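PDB 4ACK: TSSL from Francisella novicida, which probably forms part of the membrane-anchored complex of the type VI secretion system, through which virulence-associated proteins are exported. Local coordinates for residues A[119-124]-A[150-155]; A[109-114]-A[146-151]; A[15-20]-A[36-41]; A[40-45]-A[63-68]. All coordinates share one frame; numbering follows the deposited sequence.

Contact 1: residues A[119-124]-A[150-155]; sequences ICYQTI and KEIDKH
Tyr121 on helix 118-129 and Ile152 on helix 143-153 bring the two backbones together, their CA atoms 6.2 Å apart. The contact packs the last modelled helix of the all-helical DotU domain against the helix before it. At its buried end, the CG2 methyl of Ile124 lies 3.8 Å from CG1 of Ile152, and the two isoleucines meet nearly at right angles. Ile152 also turns its other branch to the facing backbone: CG2 stands anti to its own N and reaches 3.5 Å from the carbonyl O of Tyr121. On the outer side, where helix 143-153 has ended, the ring of His155 lies over one face of the Tyr121 ring in an offset stack, planes 5° apart and centroids 4.2 Å apart. With chi1 at -51°, Tyr121 has its CG beside its backbone N and anti to the carbonyl carbon, which directs the ring toward helix 143-153, face to face with the imidazole. The phenol OH is probably hydrogen-bonded to Ile110 O of helix 99-112, which anchors the far end of the ring. The offset puts rim atoms over one another, with CE2 of Tyr121 3.6 Å from CD2 of His155.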
loop_
_atom_site.group_PDB
_atom_site.type_symbol
_atom_site.label_atom_id
_atom_site.label_comp_id
_atom_site.label_asym_id
_atom_site.label_seq_id
_atom_site.Cartn_x
_atom_site.Cartn_y
_atom_site.Cartn_z
ATOM N N ILE A 119 -3.760 10.734 -8.134
ATOM C CA ILE A 119 -3.626 9.341 -7.728
ATOM C C ILE A 119 -2.605 9.074 -6.533
ATOM O O ILE A 119 -2.780 8.094 -5.760
ATOM C CB ILE A 119 -3.358 8.418 -8.935
ATOM C CG1 ILE A 119 -3.435 6.948 -8.491
ATOM C CG2 ILE A 119 -2.001 8.749 -9.646
ATOM C CD1 ILE A 119 -3.537 5.936 -9.604
ATOM N N CYS A 120 -1.547 9.906 -6.430
ATOM C CA CYS A 120 -0.602 9.815 -5.265
ATOM C C CYS A 120 -1.343 9.978 -3.952
ATOM O O CYS A 120 -1.231 9.123 -3.093
ATOM C CB CYS A 120 0.519 10.857 -5.358
ATOM S SG CYS A 120 1.645 10.453 -6.676
ATOM N N TYR A 121 -2.107 11.070 -3.828
ATOM C CA TYR A 121 -2.911 11.358 -2.647
ATOM C C TYR A 121 -4.062 10.361 -2.368
ATOM O O TYR A 121 -4.454 10.161 -1.171
ATOM C CB TYR A 121 -3.460 12.789 -2.737
ATOM C CG TYR A 121 -2.352 13.803 -3.041
ATOM C CD1 TYR A 121 -1.964 14.074 -4.352
ATOM C CD2 TYR A 121 -1.656 14.459 -2.000
ATOM C CE1 TYR A 121 -0.912 15.022 -4.656
ATOM C CE2 TYR A 121 -0.590 15.391 -2.280
ATOM C CZ TYR A 121 -0.222 15.656 -3.614
ATOM O OH TYR A 121 0.856 16.535 -3.899
ATOM N N GLN A 122 -4.666 9.812 -3.454
ATOM C CA GLN A 122 -5.801 8.907 -3.356
ATOM C C GLN A 122 -5.290 7.574 -2.878
ATOM O O GLN A 122 -5.956 6.884 -2.136
ATOM C CB GLN A 122 -6.483 8.682 -4.743
ATOM C CG GLN A 122 -7.126 9.969 -5.326
ATOM C CD GLN A 122 -7.726 9.779 -6.748
ATOM O OE1 GLN A 122 -7.040 9.346 -7.694
ATOM N NE2 GLN A 122 -9.011 10.129 -6.894
ATOM N N THR A 123 -4.132 7.172 -3.370
ATOM C CA THR A 123 -3.554 5.943 -2.920
ATOM C C THR A 123 -3.223 6.001 -1.399
ATOM O O THR A 123 -3.564 5.049 -0.666
ATOM C CB THR A 123 -2.362 5.615 -3.748
ATOM O OG1 THR A 123 -2.804 5.497 -5.112
ATOM C CG2 THR A 123 -1.767 4.307 -3.284
ATOM N N ILE A 124 -2.649 7.123 -0.926
ATOM C CA ILE A 124 -2.372 7.273 0.513
ATOM C C ILE A 124 -3.691 7.296 1.280
ATOM O O ILE A 124 -3.839 6.609 2.262
ATOM C CB ILE A 124 -1.547 8.537 0.889
ATOM C CG1 ILE A 124 -0.195 8.557 0.165
ATOM C CG2 ILE A 124 -1.342 8.631 2.441
ATOM C CD1 ILE A 124 0.688 7.394 0.433
ATOM N N LYS A 150 -5.662 13.857 8.100
ATOM C CA LYS A 150 -6.414 15.096 7.867
ATOM C C LYS A 150 -5.824 15.788 6.626
ATOM O O LYS A 150 -6.543 16.185 5.695
ATOM C CB LYS A 150 -6.345 15.987 9.125
ATOM C CG LYS A 150 -7.282 17.245 9.116
ATOM C CD LYS A 150 -7.154 18.027 10.412
ATOM C CE LYS A 150 -7.919 19.343 10.351
ATOM N NZ LYS A 150 -7.715 20.146 11.589
ATOM N N GLU A 151 -4.503 15.881 6.572
ATOM C CA GLU A 151 -3.864 16.675 5.518
ATOM C C GLU A 151 -4.042 16.048 4.140
ATOM O O GLU A 151 -4.314 16.747 3.169
ATOM C CB GLU A 151 -2.395 16.953 5.853
ATOM C CG GLU A 151 -2.270 17.879 7.047
ATOM C CD GLU A 151 -2.986 19.210 6.822
ATOM O OE1 GLU A 151 -2.579 19.923 5.882
ATOM O OE2 GLU A 151 -3.958 19.550 7.556
ATOM N N ILE A 152 -3.927 14.728 4.087
ATOM C CA ILE A 152 -4.096 13.990 2.861
ATOM C C ILE A 152 -5.542 14.096 2.338
ATOM O O ILE A 152 -5.750 14.216 1.145
ATOM C CB ILE A 152 -3.682 12.507 2.992
ATOM C CG1 ILE A 152 -2.156 12.362 2.897
ATOM C CG2 ILE A 152 -4.373 11.680 1.933
ATOM C CD1 ILE A 152 -1.557 12.486 1.495
ATOM N N ASP A 153 -6.524 14.040 3.219
ATOM C CA ASP A 153 -7.888 14.058 2.742
ATOM C C ASP A 153 -8.271 15.450 2.254
ATOM O O ASP A 153 -9.138 15.586 1.391
ATOM C CB ASP A 153 -8.848 13.454 3.769
ATOM C CG ASP A 153 -8.787 11.919 3.759
ATOM O OD1 ASP A 153 -8.122 11.318 2.854
ATOM O OD2 ASP A 153 -9.403 11.296 4.651
ATOM N N LYS A 154 -7.560 16.457 2.756
ATOM C CA LYS A 154 -7.740 17.821 2.363
ATOM C C LYS A 154 -7.313 18.035 0.914
ATOM O O LYS A 154 -7.406 19.156 0.441
ATOM C CB LYS A 154 -6.916 18.732 3.276
ATOM C CG LYS A 154 -7.658 19.939 3.904
ATOM C CD LYS A 154 -7.015 20.414 5.250
ATOM C CE LYS A 154 -5.675 21.212 5.095
ATOM N NZ LYS A 154 -5.800 22.718 5.296
ATOM N N HIS A 155 -6.858 16.984 0.215
ATOM C CA HIS A 155 -6.370 17.048 -1.194
ATOM C C HIS A 155 -7.333 16.429 -2.244
ATOM O O HIS A 155 -8.042 15.434 -2.011
ATOM C CB HIS A 155 -4.982 16.379 -1.322
ATOM C CG HIS A 155 -3.811 17.331 -1.319
ATOM N ND1 HIS A 155 -3.188 17.756 -0.160
ATOM C CD2 HIS A 155 -3.120 17.896 -2.338
ATOM C CE1 HIS A 155 -2.197 18.575 -0.461
ATOM N NE2 HIS A 155 -2.135 18.679 -1.778
#

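Contact 2: residues A[109-114]-A[146-151]; sequences NILSEN and LAYKKE
At the C-terminal end of helix 99-112, Leu111 packs against Tyr148 and Glu151 of helix 143-153, joining two helices of the alpha-helical domain near its surface. The backbones stay well apart, with the nearest CA atoms, those of Leu111 and Glu151, separated by 7.8 Å, and the leucine spans the interval. Its CG is anti to its carbonyl carbon (chi1 -77°); both methyls rest on Glu151, and CD1 also reaches the Tyr148 ring. CD2 approaches the backbone, 3.8 Å from Glu151 O, while CD1 lies 4.0 Å from Glu151 CB and comes up to the edge of the Tyr148 ring, near its plane, at 4.3 Å from Tyr148 CD1. Glu151 thus offers the leucine its backbone and the root of its side chain; the chain beyond bends at chi2 (-58°), and the carboxylate takes no part. The tyrosine is fixed from its far end, since its OH is hydrogen-bonded to OD1 of Asp108, one helical turn before Leu111, and its ring also meets that of Phe104. Helix 99-112 itself finishes just beyond: Ser112 OG donates to Asn109 O at 3.1 Å, and Glu113 leaves the helical conformation. Between the segments the contact is van der Waals, leucine methyls against a carbonyl O, the root of a glutamate and a ring edge; the bond between Tyr148 and Asp108 adds a polar, directional tie between the same two helices.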
loop_
_atom_site.group_PDB
_atom_site.type_symbol
_atom_site.label_atom_id
_atom_site.label_comp_id
_atom_site.label_asym_id
_atom_site.label_seq_id
_atom_site.Cartn_x
_atom_site.Cartn_y
_atom_site.Cartn_z
ATOM N N ASN A 109 6.714 14.024 1.290
ATOM C CA ASN A 109 7.095 14.553 0.013
ATOM C C ASN A 109 5.910 15.050 -0.813
ATOM O O ASN A 109 5.897 16.230 -1.209
ATOM C CB ASN A 109 7.896 13.548 -0.743
ATOM C CG ASN A 109 9.265 13.272 -0.077
ATOM O OD1 ASN A 109 9.649 13.959 0.871
ATOM N ND2 ASN A 109 9.999 12.277 -0.588
ATOM N N ILE A 110 4.883 14.215 -0.995
ATOM C CA ILE A 110 3.725 14.644 -1.809
ATOM C C ILE A 110 2.974 15.751 -1.141
ATOM O O ILE A 110 2.298 16.523 -1.803
ATOM C CB ILE A 110 2.790 13.500 -2.173
ATOM C CG1 ILE A 110 1.927 13.017 -0.992
ATOM C CG2 ILE A 110 3.596 12.401 -2.808
ATOM C CD1 ILE A 110 0.957 11.812 -1.436
ATOM N N LEU A 111 3.108 15.866 0.184
ATOM C CA LEU A 111 2.383 16.951 0.862
ATOM C C LEU A 111 3.136 18.298 0.846
ATOM O O LEU A 111 2.522 19.349 1.034
ATOM C CB LEU A 111 1.951 16.598 2.315
ATOM C CG LEU A 111 0.735 15.677 2.571
ATOM C CD1 LEU A 111 0.722 15.341 4.039
ATOM C CD2 LEU A 111 -0.631 16.348 2.192
ATOM N N SER A 112 4.443 18.242 0.776
ATOM C CA SER A 112 5.280 19.412 0.717
ATOM C C SER A 112 5.233 20.185 -0.583
ATOM O O SER A 112 5.216 21.378 -0.585
ATOM C CB SER A 112 6.699 19.085 1.106
ATOM O OG SER A 112 7.414 18.664 0.007
ATOM N N GLU A 113 5.204 19.472 -1.690
ATOM C CA GLU A 113 5.206 20.068 -3.007
ATOM C C GLU A 113 3.997 19.744 -3.826
ATOM O O GLU A 113 3.639 18.612 -4.015
ATOM C CB GLU A 113 6.385 19.557 -3.776
ATOM C CG GLU A 113 7.638 20.252 -3.489
ATOM C CD GLU A 113 8.685 19.877 -4.470
ATOM O OE1 GLU A 113 9.243 18.793 -4.324
ATOM O OE2 GLU A 113 8.941 20.656 -5.389
ATOM N N ASN A 114 3.391 20.762 -4.370
ATOM C CA ASN A 114 2.205 20.524 -5.131
ATOM C C ASN A 114 2.444 20.146 -6.576
ATOM O O ASN A 114 1.808 20.668 -7.451
ATOM C CB ASN A 114 1.387 21.777 -5.100
ATOM C CG ASN A 114 -0.041 21.502 -5.152
ATOM O OD1 ASN A 114 -0.583 21.213 -6.210
ATOM N ND2 ASN A 114 -0.682 21.556 -4.007
ATOM N N LEU A 146 -2.560 11.444 13.063
ATOM C CA LEU A 146 -3.853 12.015 12.744
ATOM C C LEU A 146 -3.737 13.192 11.782
ATOM O O LEU A 146 -4.617 13.379 10.933
ATOM C CB LEU A 146 -4.582 12.479 14.002
ATOM C CG LEU A 146 -4.740 11.428 15.090
ATOM C CD1 LEU A 146 -5.401 12.116 16.236
ATOM C CD2 LEU A 146 -5.538 10.236 14.599
ATOM N N ALA A 147 -2.661 13.948 11.878
ATOM C CA ALA A 147 -2.471 15.064 10.966
ATOM C C ALA A 147 -2.263 14.604 9.523
ATOM O O ALA A 147 -2.738 15.258 8.612
ATOM C CB ALA A 147 -1.323 15.967 11.426
ATOM N N TYR A 148 -1.509 13.511 9.316
ATOM C CA TYR A 148 -1.268 12.975 7.988
ATOM C C TYR A 148 -2.586 12.620 7.317
ATOM O O TYR A 148 -2.782 12.868 6.142
ATOM C CB TYR A 148 -0.487 11.684 8.059
ATOM C CG TYR A 148 0.972 11.881 8.154
ATOM C CD1 TYR A 148 1.651 12.617 7.174
ATOM C CD2 TYR A 148 1.696 11.349 9.230
ATOM C CE1 TYR A 148 2.986 12.798 7.238
ATOM C CE2 TYR A 148 3.068 11.518 9.321
ATOM C CZ TYR A 148 3.699 12.240 8.332
ATOM O OH TYR A 148 5.036 12.427 8.414
ATOM N N LYS A 149 -3.458 11.971 8.070
ATOM C CA LYS A 149 -4.804 11.645 7.607
ATOM C C LYS A 149 -5.586 12.885 7.215
ATOM O O LYS A 149 -6.073 12.969 6.102
ATOM C CB LYS A 149 -5.529 10.836 8.699
ATOM C CG LYS A 149 -5.048 9.395 8.671
ATOM C CD LYS A 149 -5.028 8.682 9.978
ATOM C CE LYS A 149 -6.327 8.671 10.574
ATOM N NZ LYS A 149 -6.325 8.035 11.919
ATOM N N LYS A 150 -5.662 13.857 8.100
ATOM C CA LYS A 150 -6.414 15.096 7.867
ATOM C C LYS A 150 -5.824 15.788 6.626
ATOM O O LYS A 150 -6.543 16.185 5.695
ATOM C CB LYS A 150 -6.345 15.987 9.125
ATOM C CG LYS A 150 -7.282 17.245 9.116
ATOM C CD LYS A 150 -7.154 18.027 10.412
ATOM C CE LYS A 150 -7.919 19.343 10.351
ATOM N NZ LYS A 150 -7.715 20.146 11.589
ATOM N N GLU A 151 -4.503 15.881 6.572
ATOM C CA GLU A 151 -3.864 16.675 5.518
ATOM C C GLU A 151 -4.042 16.048 4.140
ATOM O O GLU A 151 -4.314 16.747 3.169
ATOM C CB GLU A 151 -2.395 16.953 5.853
ATOM C CG GLU A 151 -2.270 17.879 7.047
ATOM C CD GLU A 151 -2.986 19.210 6.822
ATOM O OE1 GLU A 151 -2.579 19.923 5.882
ATOM O OE2 GLU A 151 -3.958 19.550 7.556
#

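Contact 3: residues A[15-20]-A[36-41]; sequences KTTREI and NNIRKS
The CD1 methyl of Ile38 reaches the facing helix, where Thr16, Thr17 and, more loosely, Ile20 meet it. The contact belongs to the antiparallel helical hairpin of helices 4-20 and 30-52, whose short segments run at 165° to each other with axes 10.6 Å apart. Thr16 makes the tightest approach, its CG2 lying 3.5 Å from Ile38 CD1 and 3.7 Å from Ile38 CG1; the two side chains lie alongside, pointing opposite ways. This methyl is turned to the isoleucine because CG2 of Thr16 stands anti to the backbone N, with the hydroxyl on the other branch (chi1 -62°). Thr17 stands across the end of Ile38 at about a right angle, its OG1 3.8 Å from the CD1 methyl of Ile38. Ile20 adds a looser contact, its CD1 being 4.4 Å from Ile38 CD1. Further out, Ile20 also rests on Ile31 and His34, earlier on the same partner helix, and on Leu73 of helix 55-79, while Leu89 of helix 89-94 packs on Ile38. The next residue, Arg39, carries the link to that short helix further through a salt bridge from its NH2 to Glu92 OE2. Thr17 is positioned from within its own helix, where its OG1 is hydrogen-bonded back to the carbonyl O of Ile13.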
loop_
_atom_site.group_PDB
_atom_site.type_symbol
_atom_site.label_atom_id
_atom_site.label_comp_id
_atom_site.label_asym_id
_atom_site.label_seq_id
_atom_site.Cartn_x
_atom_site.Cartn_y
_atom_site.Cartn_z
ATOM N N LYS A 15 -9.075 -5.311 -2.007
ATOM C CA LYS A 15 -9.949 -6.519 -1.992
ATOM C C LYS A 15 -9.207 -7.880 -1.809
ATOM O O LYS A 15 -9.425 -8.557 -0.804
ATOM C CB LYS A 15 -10.888 -6.491 -3.246
ATOM C CG LYS A 15 -12.052 -7.526 -3.305
ATOM C CD LYS A 15 -12.866 -7.447 -4.645
ATOM C CE LYS A 15 -12.135 -8.186 -5.810
ATOM N NZ LYS A 15 -12.547 -9.637 -5.939
ATOM N N THR A 16 -8.331 -8.278 -2.742
ATOM C CA THR A 16 -7.560 -9.535 -2.585
ATOM C C THR A 16 -6.826 -9.647 -1.206
ATOM O O THR A 16 -6.534 -10.776 -0.771
ATOM C CB THR A 16 -6.529 -9.827 -3.733
ATOM O OG1 THR A 16 -7.174 -9.979 -5.011
ATOM C CG2 THR A 16 -5.722 -11.085 -3.438
ATOM N N THR A 17 -6.572 -8.494 -0.534
ATOM C CA THR A 17 -5.923 -8.420 0.793
ATOM C C THR A 17 -6.907 -8.611 1.931
ATOM O O THR A 17 -6.689 -9.507 2.755
ATOM C CB THR A 17 -5.188 -7.081 1.040
ATOM O OG1 THR A 17 -4.139 -6.940 0.079
ATOM C CG2 THR A 17 -4.594 -7.051 2.488
ATOM N N ARG A 18 -7.940 -7.758 1.973
ATOM C CA ARG A 18 -8.995 -7.757 2.971
ATOM C C ARG A 18 -9.793 -9.046 2.982
ATOM O O ARG A 18 -10.624 -9.261 3.869
ATOM C CB ARG A 18 -9.955 -6.574 2.742
ATOM C CG ARG A 18 -9.452 -5.226 3.279
ATOM C CD ARG A 18 -10.590 -4.225 3.488
ATOM N N GLU A 19 -9.530 -9.886 1.978
ATOM C CA GLU A 19 -10.160 -11.190 1.801
ATOM C C GLU A 19 -9.275 -12.292 2.315
ATOM O O GLU A 19 -9.767 -13.208 2.990
ATOM C CB GLU A 19 -10.505 -11.475 0.320
ATOM C CG GLU A 19 -12.037 -11.549 0.014
ATOM C CD GLU A 19 -12.359 -11.496 -1.494
ATOM O OE1 GLU A 19 -11.606 -12.113 -2.301
ATOM O OE2 GLU A 19 -13.360 -10.817 -1.862
ATOM N N ILE A 20 -7.990 -12.238 1.957
ATOM C CA ILE A 20 -6.973 -13.099 2.574
ATOM C C ILE A 20 -7.061 -12.973 4.097
ATOM O O ILE A 20 -6.668 -13.879 4.814
ATOM C CB ILE A 20 -5.533 -12.723 2.150
ATOM C CG1 ILE A 20 -5.205 -13.255 0.762
ATOM C CG2 ILE A 20 -4.496 -13.279 3.157
ATOM C CD1 ILE A 20 -3.964 -12.595 0.105
ATOM N N ASN A 36 0.008 -14.471 -5.656
ATOM C CA ASN A 36 0.296 -14.539 -7.114
ATOM C C ASN A 36 -0.579 -13.587 -7.947
ATOM O O ASN A 36 -0.094 -12.951 -8.898
ATOM C CB ASN A 36 0.142 -15.976 -7.641
ATOM C CG ASN A 36 0.573 -16.141 -9.116
ATOM O OD1 ASN A 36 1.730 -15.939 -9.465
ATOM N ND2 ASN A 36 -0.370 -16.560 -9.970
ATOM N N ASN A 37 -1.856 -13.507 -7.593
ATOM C CA ASN A 37 -2.773 -12.579 -8.202
ATOM C C ASN A 37 -2.333 -11.129 -7.955
ATOM O O ASN A 37 -2.218 -10.339 -8.888
ATOM C CB ASN A 37 -4.165 -12.749 -7.638
ATOM C CG ASN A 37 -5.059 -13.581 -8.552
ATOM O OD1 ASN A 37 -4.669 -14.666 -9.038
ATOM N ND2 ASN A 37 -6.276 -13.082 -8.780
ATOM N N ILE A 38 -2.063 -10.819 -6.685
ATOM C CA ILE A 38 -1.521 -9.528 -6.303
ATOM C C ILE A 38 -0.303 -9.150 -7.157
ATOM O O ILE A 38 -0.278 -8.086 -7.747
ATOM C CB ILE A 38 -1.295 -9.438 -4.787
ATOM C CG1 ILE A 38 -2.678 -9.133 -4.124
ATOM C CG2 ILE A 38 -0.224 -8.351 -4.476
ATOM C CD1 ILE A 38 -2.758 -9.322 -2.610
ATOM N N ARG A 39 0.640 -10.065 -7.318
ATOM C CA ARG A 39 1.811 -9.775 -8.111
ATOM C C ARG A 39 1.552 -9.537 -9.612
ATOM O O ARG A 39 2.230 -8.694 -10.245
ATOM C CB ARG A 39 2.880 -10.827 -7.908
ATOM C CG ARG A 39 3.410 -10.780 -6.469
ATOM C CD ARG A 39 4.231 -11.993 -6.146
ATOM N NE ARG A 39 5.543 -11.918 -6.765
ATOM C CZ ARG A 39 5.925 -12.686 -7.771
ATOM N NH1 ARG A 39 5.089 -13.591 -8.259
ATOM N NH2 ARG A 39 7.133 -12.537 -8.288
ATOM N N LYS A 40 0.568 -10.258 -10.154
ATOM C CA LYS A 40 0.049 -9.999 -11.488
ATOM C C LYS A 40 -0.582 -8.600 -11.570
ATOM O O LYS A 40 -0.302 -7.859 -12.509
ATOM C CB LYS A 40 -0.933 -11.085 -11.919
ATOM C CG LYS A 40 -0.236 -12.374 -12.303
ATOM C CD LYS A 40 -1.230 -13.506 -12.432
ATOM C CE LYS A 40 -2.269 -13.165 -13.481
ATOM N NZ LYS A 40 -3.533 -13.902 -13.227
ATOM N N SER A 41 -1.434 -8.256 -10.621
ATOM C CA SER A 41 -1.995 -6.921 -10.537
ATOM C C SER A 41 -0.927 -5.781 -10.410
ATOM O O SER A 41 -1.075 -4.726 -11.006
ATOM C CB SER A 41 -2.952 -6.862 -9.368
ATOM O OG SER A 41 -4.152 -7.476 -9.744
#

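Contact 4: residues A[40-45]-A[63-68]; sequences KSIFFL and FPLLAY
Ile42 and Leu66 touch directly, and Tyr93 of helix 89-94 packs against both from outside; between the two segments themselves no ring offers a face or an edge. The ring of Phe63 points away from helix 30-52 and meets Tyr102 edge-to-face. What remains is methyl against methyl in the antiparallel hairpin of helices 30-52 and 55-79, whose short segments run at 168°. Leu66 CD2 approaches the end of Ile42, 3.6 Å from its CD1 and 3.8 Å from its CG1. The same Ile42 CD1 extends to Leu65 CD2 at 4.2 Å, so that one methyl bridges two consecutive leucines. One turn further along helix 30-52, Leu45 CD2 meets Leu65 CD2 at 4.0 Å. Both of these leucines carry CG anti to the backbone N (chi1 -178° in Leu45, 174° in Leu65), which extends their forked ends across the 12.1 Å between the short-segment axes. Ile13 of helix 4-20 packs on Ile42 and Leu65, bringing a third helix to the junction. All four contacting residues are buried, and their cohesion is purely apolar: it rests on fit and on exclusion of water, with no directional bond between the segments to fix the register.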
loop_
_atom_site.group_PDB
_atom_site.type_symbol
_atom_site.label_atom_id
_atom_site.label_comp_id
_atom_site.label_asym_id
_atom_site.label_seq_id
_atom_site.Cartn_x
_atom_site.Cartn_y
_atom_site.Cartn_z
ATOM N N LYS A 40 0.568 -10.258 -10.154
ATOM C CA LYS A 40 0.049 -9.999 -11.488
ATOM C C LYS A 40 -0.582 -8.600 -11.570
ATOM O O LYS A 40 -0.302 -7.859 -12.509
ATOM C CB LYS A 40 -0.933 -11.085 -11.919
ATOM C CG LYS A 40 -0.236 -12.374 -12.303
ATOM C CD LYS A 40 -1.230 -13.506 -12.432
ATOM C CE LYS A 40 -2.269 -13.165 -13.481
ATOM N NZ LYS A 40 -3.533 -13.902 -13.227
ATOM N N SER A 41 -1.434 -8.256 -10.621
ATOM C CA SER A 41 -1.995 -6.921 -10.537
ATOM C C SER A 41 -0.927 -5.781 -10.410
ATOM O O SER A 41 -1.075 -4.726 -11.006
ATOM C CB SER A 41 -2.952 -6.862 -9.368
ATOM O OG SER A 41 -4.152 -7.476 -9.744
ATOM N N ILE A 42 0.144 -6.038 -9.672
ATOM C CA ILE A 42 1.228 -5.081 -9.535
ATOM C C ILE A 42 1.941 -4.871 -10.862
ATOM O O ILE A 42 2.186 -3.716 -11.237
ATOM C CB ILE A 42 2.242 -5.448 -8.414
ATOM C CG1 ILE A 42 1.548 -5.509 -7.046
ATOM C CG2 ILE A 42 3.483 -4.482 -8.382
ATOM C CD1 ILE A 42 0.852 -4.246 -6.635
ATOM N N PHE A 43 2.249 -5.958 -11.564
ATOM C CA PHE A 43 2.838 -5.868 -12.904
ATOM C C PHE A 43 2.083 -4.936 -13.881
ATOM O O PHE A 43 2.721 -4.076 -14.527
ATOM C CB PHE A 43 3.005 -7.211 -13.589
ATOM C CG PHE A 43 3.622 -7.086 -14.969
ATOM C CD1 PHE A 43 2.828 -6.804 -16.087
ATOM C CD2 PHE A 43 5.021 -7.155 -15.133
ATOM C CE1 PHE A 43 3.407 -6.630 -17.363
ATOM C CE2 PHE A 43 5.624 -6.990 -16.430
ATOM C CZ PHE A 43 4.812 -6.736 -17.532
ATOM N N PHE A 44 0.757 -5.122 -13.970
ATOM C CA PHE A 44 -0.135 -4.277 -14.761
ATOM C C PHE A 44 -0.217 -2.840 -14.196
ATOM O O PHE A 44 -0.348 -1.866 -14.951
ATOM C CB PHE A 44 -1.575 -4.886 -14.857
ATOM C CG PHE A 44 -1.708 -6.165 -15.741
ATOM C CD1 PHE A 44 -1.641 -6.093 -17.152
ATOM C CD2 PHE A 44 -1.971 -7.434 -15.158
ATOM C CE1 PHE A 44 -1.784 -7.272 -17.967
ATOM C CE2 PHE A 44 -2.105 -8.613 -15.957
ATOM C CZ PHE A 44 -2.016 -8.524 -17.365
ATOM N N LEU A 45 -0.253 -2.696 -12.875
ATOM C CA LEU A 45 -0.268 -1.363 -12.270
ATOM C C LEU A 45 1.037 -0.654 -12.675
ATOM O O LEU A 45 0.984 0.404 -13.179
ATOM C CB LEU A 45 -0.447 -1.369 -10.743
ATOM C CG LEU A 45 -0.537 -0.010 -9.993
ATOM C CD1 LEU A 45 -1.624 1.038 -10.574
ATOM C CD2 LEU A 45 -0.782 -0.273 -8.459
ATOM N N PHE A 63 4.618 1.717 -3.973
ATOM C CA PHE A 63 5.250 1.260 -2.705
ATOM C C PHE A 63 4.265 1.243 -1.489
ATOM O O PHE A 63 4.250 0.289 -0.739
ATOM C CB PHE A 63 6.461 2.102 -2.368
ATOM C CG PHE A 63 7.145 1.649 -1.120
ATOM C CD1 PHE A 63 6.701 2.094 0.138
ATOM C CD2 PHE A 63 8.176 0.720 -1.199
ATOM C CE1 PHE A 63 7.347 1.646 1.313
ATOM C CE2 PHE A 63 8.830 0.250 -0.012
ATOM C CZ PHE A 63 8.408 0.711 1.215
ATOM N N PRO A 64 3.494 2.315 -1.270
ATOM C CA PRO A 64 2.630 2.303 -0.127
ATOM C C PRO A 64 1.575 1.205 -0.186
ATOM O O PRO A 64 1.103 0.773 0.858
ATOM C CB PRO A 64 1.929 3.673 -0.187
ATOM C CG PRO A 64 2.952 4.566 -0.916
ATOM C CD PRO A 64 3.532 3.628 -1.934
ATOM N N LEU A 65 1.133 0.823 -1.394
ATOM C CA LEU A 65 0.136 -0.223 -1.514
ATOM C C LEU A 65 0.764 -1.510 -1.125
ATOM O O LEU A 65 0.146 -2.302 -0.421
ATOM C CB LEU A 65 -0.434 -0.301 -2.954
ATOM C CG LEU A 65 -1.375 -1.464 -3.215
ATOM C CD1 LEU A 65 -2.611 -1.187 -2.340
ATOM C CD2 LEU A 65 -1.714 -1.482 -4.730
ATOM N N LEU A 66 1.990 -1.754 -1.557
ATOM C CA LEU A 66 2.716 -2.952 -1.113
ATOM C C LEU A 66 2.980 -3.027 0.392
ATOM O O LEU A 66 2.967 -4.137 0.995
ATOM C CB LEU A 66 4.076 -3.046 -1.769
ATOM C CG LEU A 66 4.138 -2.959 -3.293
ATOM C CD1 LEU A 66 5.570 -3.197 -3.774
ATOM C CD2 LEU A 66 3.181 -3.913 -3.970
ATOM N N ALA A 67 3.337 -1.886 0.971
ATOM C CA ALA A 67 3.551 -1.783 2.399
ATOM C C ALA A 67 2.241 -2.033 3.173
ATOM O O ALA A 67 2.259 -2.640 4.256
ATOM C CB ALA A 67 4.083 -0.406 2.742
ATOM N N TYR A 68 1.118 -1.532 2.651
ATOM C CA TYR A 68 -0.156 -1.811 3.236
ATOM C C TYR A 68 -0.447 -3.361 3.213
ATOM O O TYR A 68 -0.826 -3.955 4.250
ATOM C CB TYR A 68 -1.240 -1.001 2.551
ATOM C CG TYR A 68 -2.648 -1.546 2.781
ATOM C CD1 TYR A 68 -3.193 -2.571 1.945
ATOM C CD2 TYR A 68 -3.379 -1.147 3.887
ATOM C CE1 TYR A 68 -4.482 -3.135 2.204
ATOM C CE2 TYR A 68 -4.655 -1.673 4.166
ATOM C CZ TYR A 68 -5.214 -2.653 3.316
ATOM O OH TYR A 68 -6.478 -3.102 3.625
#

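Overall arrangement
From the N terminus, contact 3 closes the first loop by folding helix 30-52 back on helix 4-20. Contact 4 starts on the turn where contact 3 ends, sharing Lys40 and Ser41, and brings in helix 55-79; Tyr68 there also packs on Thr17 and Arg18. Both close before the C-terminal pair opens. Contacts 2 and 1 then interleave: 109-114 comes before 119-124, and each pairs in the same order with overlapping parts of helix 143-153. Contacts 1 and 4 touch through Ile124 CD1 and Pro64 CG, 3.9 Å apart, one of several places where helix 118-129 packs on helix 55-79. Contacts 1 and 3 lie on opposite sides of the chain's centre, their own centres about 23 Å apart.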